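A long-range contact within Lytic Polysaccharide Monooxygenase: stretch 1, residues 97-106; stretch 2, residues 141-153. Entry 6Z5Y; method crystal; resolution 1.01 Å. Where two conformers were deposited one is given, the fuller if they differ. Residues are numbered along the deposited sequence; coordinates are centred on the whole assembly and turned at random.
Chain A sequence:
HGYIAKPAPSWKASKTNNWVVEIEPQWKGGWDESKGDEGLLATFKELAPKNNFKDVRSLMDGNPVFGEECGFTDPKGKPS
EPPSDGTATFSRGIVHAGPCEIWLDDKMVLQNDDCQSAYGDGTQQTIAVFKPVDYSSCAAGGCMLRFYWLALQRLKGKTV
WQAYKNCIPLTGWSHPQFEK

Stretch 1 (97-106) AGPCEIWLDD
Stretch 2, residues 141-153: GGCMLRFYWLALQ

Strands 100-104 and 143-153 run antiparallel (axes at 167°, 4.6 Å at closest approach) and bury 875 Å² between the stretches. Register follows from the ladder: Glu101 pairs with Tyr148 (Glu101 N to Tyr148 O 2.9 Å, Tyr148 N to Glu101 O 3.1 Å) and Trp103 with Arg146 (N to O 2.8 Å both ways). Beyond it, Leu150 N reaches Pro99 O at 3.0 Å, a proline needing only its carbonyl here.

Gly98 (phi/psi 133/167) leaves a hollow: its CA lies 3.3 Å from Leu150 O, and an ideal CB would sit 2.0 Å from that oxygen.

On one face, Cys100, Ile102 and Leu104 mesh with Trp149, Phe147 and Leu145. Ile102 (m, t) wedges between two neighbours, CG2 3.8 Å from Leu145 CG and CG1 4.0 Å from Phe147 CD1, at the ring's edge. Leu104 (m, t) brings CD2 to 3.8 Å from Leu145 CB; Cys100 CB lies 3.7 Å from Trp149 CD1.

On the other face, Trp103 (m, chi2 72°) sets CD1 4.0 Å from Tyr148 CD1 (m), ring planes at 80°, while its NE1 donates to Glu101 OE2 at 2.8 Å.

Asp105 (48/-129) closes the end: its N donates to Met144 O and its OD1 accepts from Met144 N, both 2.9 Å.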

# COMPACT_ATOMS: atom_id res chain seq x y z
N ALA A 97 -3.23 3.90 -10.70
CA ALA A 97 -4.25 4.52 -9.84
C ALA A 97 -4.64 3.57 -8.72
O ALA A 97 -4.50 2.36 -8.82
CB ALA A 97 -5.45 4.89 -10.63
N GLY A 98 -5.17 4.13 -7.65
CA GLY A 98 -5.86 3.36 -6.60
C GLY A 98 -5.41 3.76 -5.20
O GLY A 98 -4.40 4.47 -5.04
N PRO A 99 -6.16 3.32 -4.20
CA PRO A 99 -5.92 3.76 -2.84
C PRO A 99 -4.73 3.04 -2.19
O PRO A 99 -4.44 1.87 -2.46
CB PRO A 99 -7.22 3.35 -2.13
CG PRO A 99 -7.71 2.15 -2.92
CD PRO A 99 -7.36 2.48 -4.36
N CYS A 100 -4.10 3.76 -1.28
CA CYS A 100 -3.02 3.17 -0.49
C CYS A 100 -3.04 3.79 0.89
O CYS A 100 -3.68 4.83 1.16
CB CYS A 100 -1.66 3.25 -1.17
SG CYS A 100 -0.75 4.78 -0.97
N GLU A 101 -2.34 3.13 1.81
CA GLU A 101 -2.32 3.55 3.20
C GLU A 101 -1.13 2.95 3.90
O GLU A 101 -0.59 1.92 3.50
CB GLU A 101 -3.64 3.22 3.87
CG GLU A 101 -3.94 1.75 3.87
CD GLU A 101 -5.40 1.42 4.11
OE1 GLU A 101 -6.25 1.92 3.34
OE2 GLU A 101 -5.68 0.60 4.99
N ILE A 102 -0.75 3.61 4.98
CA ILE A 102 0.35 3.18 5.88
C ILE A 102 -0.20 3.13 7.29
O ILE A 102 -0.83 4.11 7.76
CB ILE A 102 1.54 4.13 5.79
CG1 ILE A 102 2.10 4.21 4.38
CG2 ILE A 102 2.64 3.71 6.77
CD1 ILE A 102 3.14 5.29 4.15
N TRP A 103 0.09 2.03 7.97
CA TRP A 103 -0.24 1.81 9.38
C TRP A 103 1.03 1.60 10.17
O TRP A 103 1.99 1.02 9.67
CB TRP A 103 -1.10 0.55 9.50
CG TRP A 103 -2.44 0.62 8.85
CD1 TRP A 103 -2.73 0.61 7.52
CD2 TRP A 103 -3.69 0.65 9.53
NE1 TRP A 103 -4.08 0.64 7.32
CE2 TRP A 103 -4.70 0.67 8.54
CE3 TRP A 103 -4.07 0.63 10.88
CZ2 TRP A 103 -6.05 0.63 8.85
CZ3 TRP A 103 -5.41 0.60 11.19
CH2 TRP A 103 -6.38 0.61 10.18
N LEU A 104 1.01 2.04 11.42
CA LEU A 104 2.05 1.70 12.41
C LEU A 104 1.33 0.93 13.50
O LEU A 104 0.47 1.49 14.21
CB LEU A 104 2.72 2.97 12.96
CG LEU A 104 3.37 3.85 11.91
CD1 LEU A 104 3.95 5.08 12.56
CD2 LEU A 104 4.43 3.12 11.12
N ASP A 105 1.56 -0.36 13.56
CA ASP A 105 0.68 -1.27 14.32
C ASP A 105 -0.76 -0.94 13.93
O ASP A 105 -1.08 -0.94 12.72
CB ASP A 105 1.04 -1.29 15.81
CG ASP A 105 2.48 -1.74 16.05
OD1 ASP A 105 2.90 -2.65 15.32
OD2 ASP A 105 3.09 -1.21 17.00
N ASP A 106 -1.62 -0.73 14.90
CA ASP A 106 -3.07 -0.51 14.68
C ASP A 106 -3.45 0.97 14.51
O ASP A 106 -4.62 1.26 14.56
CB ASP A 106 -3.87 -1.19 15.78
CG ASP A 106 -3.44 -0.84 17.18
OD1 ASP A 106 -2.61 0.09 17.33
OD2 ASP A 106 -3.91 -1.51 18.13
N GLY A 141 8.28 0.53 22.10
CA GLY A 141 8.40 -0.88 21.72
C GLY A 141 8.70 -1.07 20.26
O GLY A 141 8.68 -2.22 19.83
N GLY A 142 8.90 0.01 19.49
CA GLY A 142 8.98 -0.14 18.04
C GLY A 142 7.59 -0.29 17.50
O GLY A 142 6.60 -0.07 18.19
N CYS A 143 7.52 -0.71 16.27
CA CYS A 143 6.19 -0.88 15.63
C CYS A 143 6.40 -1.68 14.37
O CYS A 143 7.49 -1.68 13.81
CB CYS A 143 5.48 0.43 15.30
SG CYS A 143 6.49 1.46 14.24
N MET A 144 5.36 -2.28 13.89
CA MET A 144 5.34 -2.81 12.52
C MET A 144 4.68 -1.78 11.61
O MET A 144 3.48 -1.48 11.76
CB MET A 144 4.55 -4.11 12.46
CG MET A 144 4.63 -4.80 11.10
SD MET A 144 6.29 -5.27 10.62
CE MET A 144 6.71 -6.32 11.99
N LEU A 145 5.44 -1.30 10.63
CA LEU A 145 4.84 -0.50 9.55
C LEU A 145 4.21 -1.46 8.56
O LEU A 145 4.80 -2.46 8.18
CB LEU A 145 5.90 0.36 8.88
CG LEU A 145 5.37 1.24 7.74
CD1 LEU A 145 6.24 2.49 7.57
CD2 LEU A 145 5.33 0.50 6.40
N ARG A 146 2.96 -1.18 8.18
CA ARG A 146 2.31 -1.95 7.13
C ARG A 146 1.83 -1.00 6.05
O ARG A 146 1.15 -0.01 6.34
CB ARG A 146 1.18 -2.81 7.67
CG ARG A 146 1.68 -3.95 8.53
CD ARG A 146 0.55 -4.83 9.04
NE ARG A 146 1.02 -5.98 9.82
CZ ARG A 146 1.31 -5.97 11.12
NH1 ARG A 146 1.15 -4.86 11.84
NH2 ARG A 146 1.73 -7.07 11.71
N PHE A 147 2.18 -1.34 4.82
CA PHE A 147 1.73 -0.61 3.61
C PHE A 147 0.78 -1.50 2.86
O PHE A 147 1.06 -2.70 2.67
CB PHE A 147 2.95 -0.29 2.76
CG PHE A 147 2.66 0.34 1.43
CD1 PHE A 147 2.12 1.61 1.37
CD2 PHE A 147 2.85 -0.36 0.24
CE1 PHE A 147 1.89 2.20 0.13
CE2 PHE A 147 2.60 0.22 -0.98
CZ PHE A 147 2.12 1.50 -1.04
N TYR A 148 -0.30 -0.91 2.39
CA TYR A 148 -1.29 -1.58 1.54
C TYR A 148 -1.57 -0.67 0.36
O TYR A 148 -1.85 0.52 0.57
CB TYR A 148 -2.57 -1.83 2.29
CG TYR A 148 -2.46 -2.70 3.51
CD1 TYR A 148 -2.08 -2.21 4.74
CD2 TYR A 148 -2.77 -4.06 3.43
CE1 TYR A 148 -1.99 -3.06 5.85
CE2 TYR A 148 -2.69 -4.91 4.51
CZ TYR A 148 -2.30 -4.41 5.73
OH TYR A 148 -2.23 -5.21 6.85
N TRP A 149 -1.61 -1.26 -0.81
CA TRP A 149 -1.93 -0.50 -2.04
C TRP A 149 -2.77 -1.42 -2.92
O TRP A 149 -2.35 -2.54 -3.24
CB TRP A 149 -0.65 -0.07 -2.75
CG TRP A 149 -0.79 0.66 -4.04
CD1 TRP A 149 -1.81 1.47 -4.45
CD2 TRP A 149 0.20 0.69 -5.08
NE1 TRP A 149 -1.53 1.97 -5.69
CE2 TRP A 149 -0.28 1.54 -6.09
CE3 TRP A 149 1.46 0.10 -5.23
CZ2 TRP A 149 0.45 1.79 -7.25
CZ3 TRP A 149 2.17 0.34 -6.37
CH2 TRP A 149 1.68 1.17 -7.37
N LEU A 150 -3.96 -0.96 -3.26
CA LEU A 150 -4.81 -1.64 -4.24
C LEU A 150 -4.71 -0.88 -5.54
O LEU A 150 -5.32 0.19 -5.72
CB LEU A 150 -6.24 -1.66 -3.74
CG LEU A 150 -7.18 -2.50 -4.59
CD1 LEU A 150 -6.90 -3.96 -4.41
CD2 LEU A 150 -8.62 -2.16 -4.36
N ALA A 151 -3.85 -1.40 -6.43
CA ALA A 151 -3.64 -0.77 -7.73
C ALA A 151 -4.72 -1.26 -8.68
O ALA A 151 -5.11 -2.44 -8.69
CB ALA A 151 -2.28 -1.11 -8.25
N LEU A 152 -5.25 -0.33 -9.44
CA LEU A 152 -6.30 -0.56 -10.45
C LEU A 152 -5.63 -0.39 -11.81
O LEU A 152 -5.03 0.68 -12.06
CB LEU A 152 -7.42 0.46 -10.24
CG LEU A 152 -7.96 0.57 -8.82
CD1 LEU A 152 -8.91 1.76 -8.74
CD2 LEU A 152 -8.66 -0.71 -8.39
N GLN A 153 -5.68 -1.39 -12.67
CA GLN A 153 -4.96 -1.27 -13.97
C GLN A 153 -5.78 -2.02 -15.01
O GLN A 153 -6.57 -2.91 -14.68
CB GLN A 153 -3.50 -1.74 -13.93
CG GLN A 153 -2.72 -1.59 -15.25
CD GLN A 153 -1.27 -2.03 -15.18
OE1 GLN A 153 -0.90 -2.90 -14.38
NE2 GLN A 153 -0.45 -1.45 -16.04
O HOH W 1 -3.82 2.70 -13.29
O HOH W 2 -2.20 4.85 -6.65
O HOH W 3 0.73 -2.14 10.98
O HOH W 4 1.25 -4.70 14.76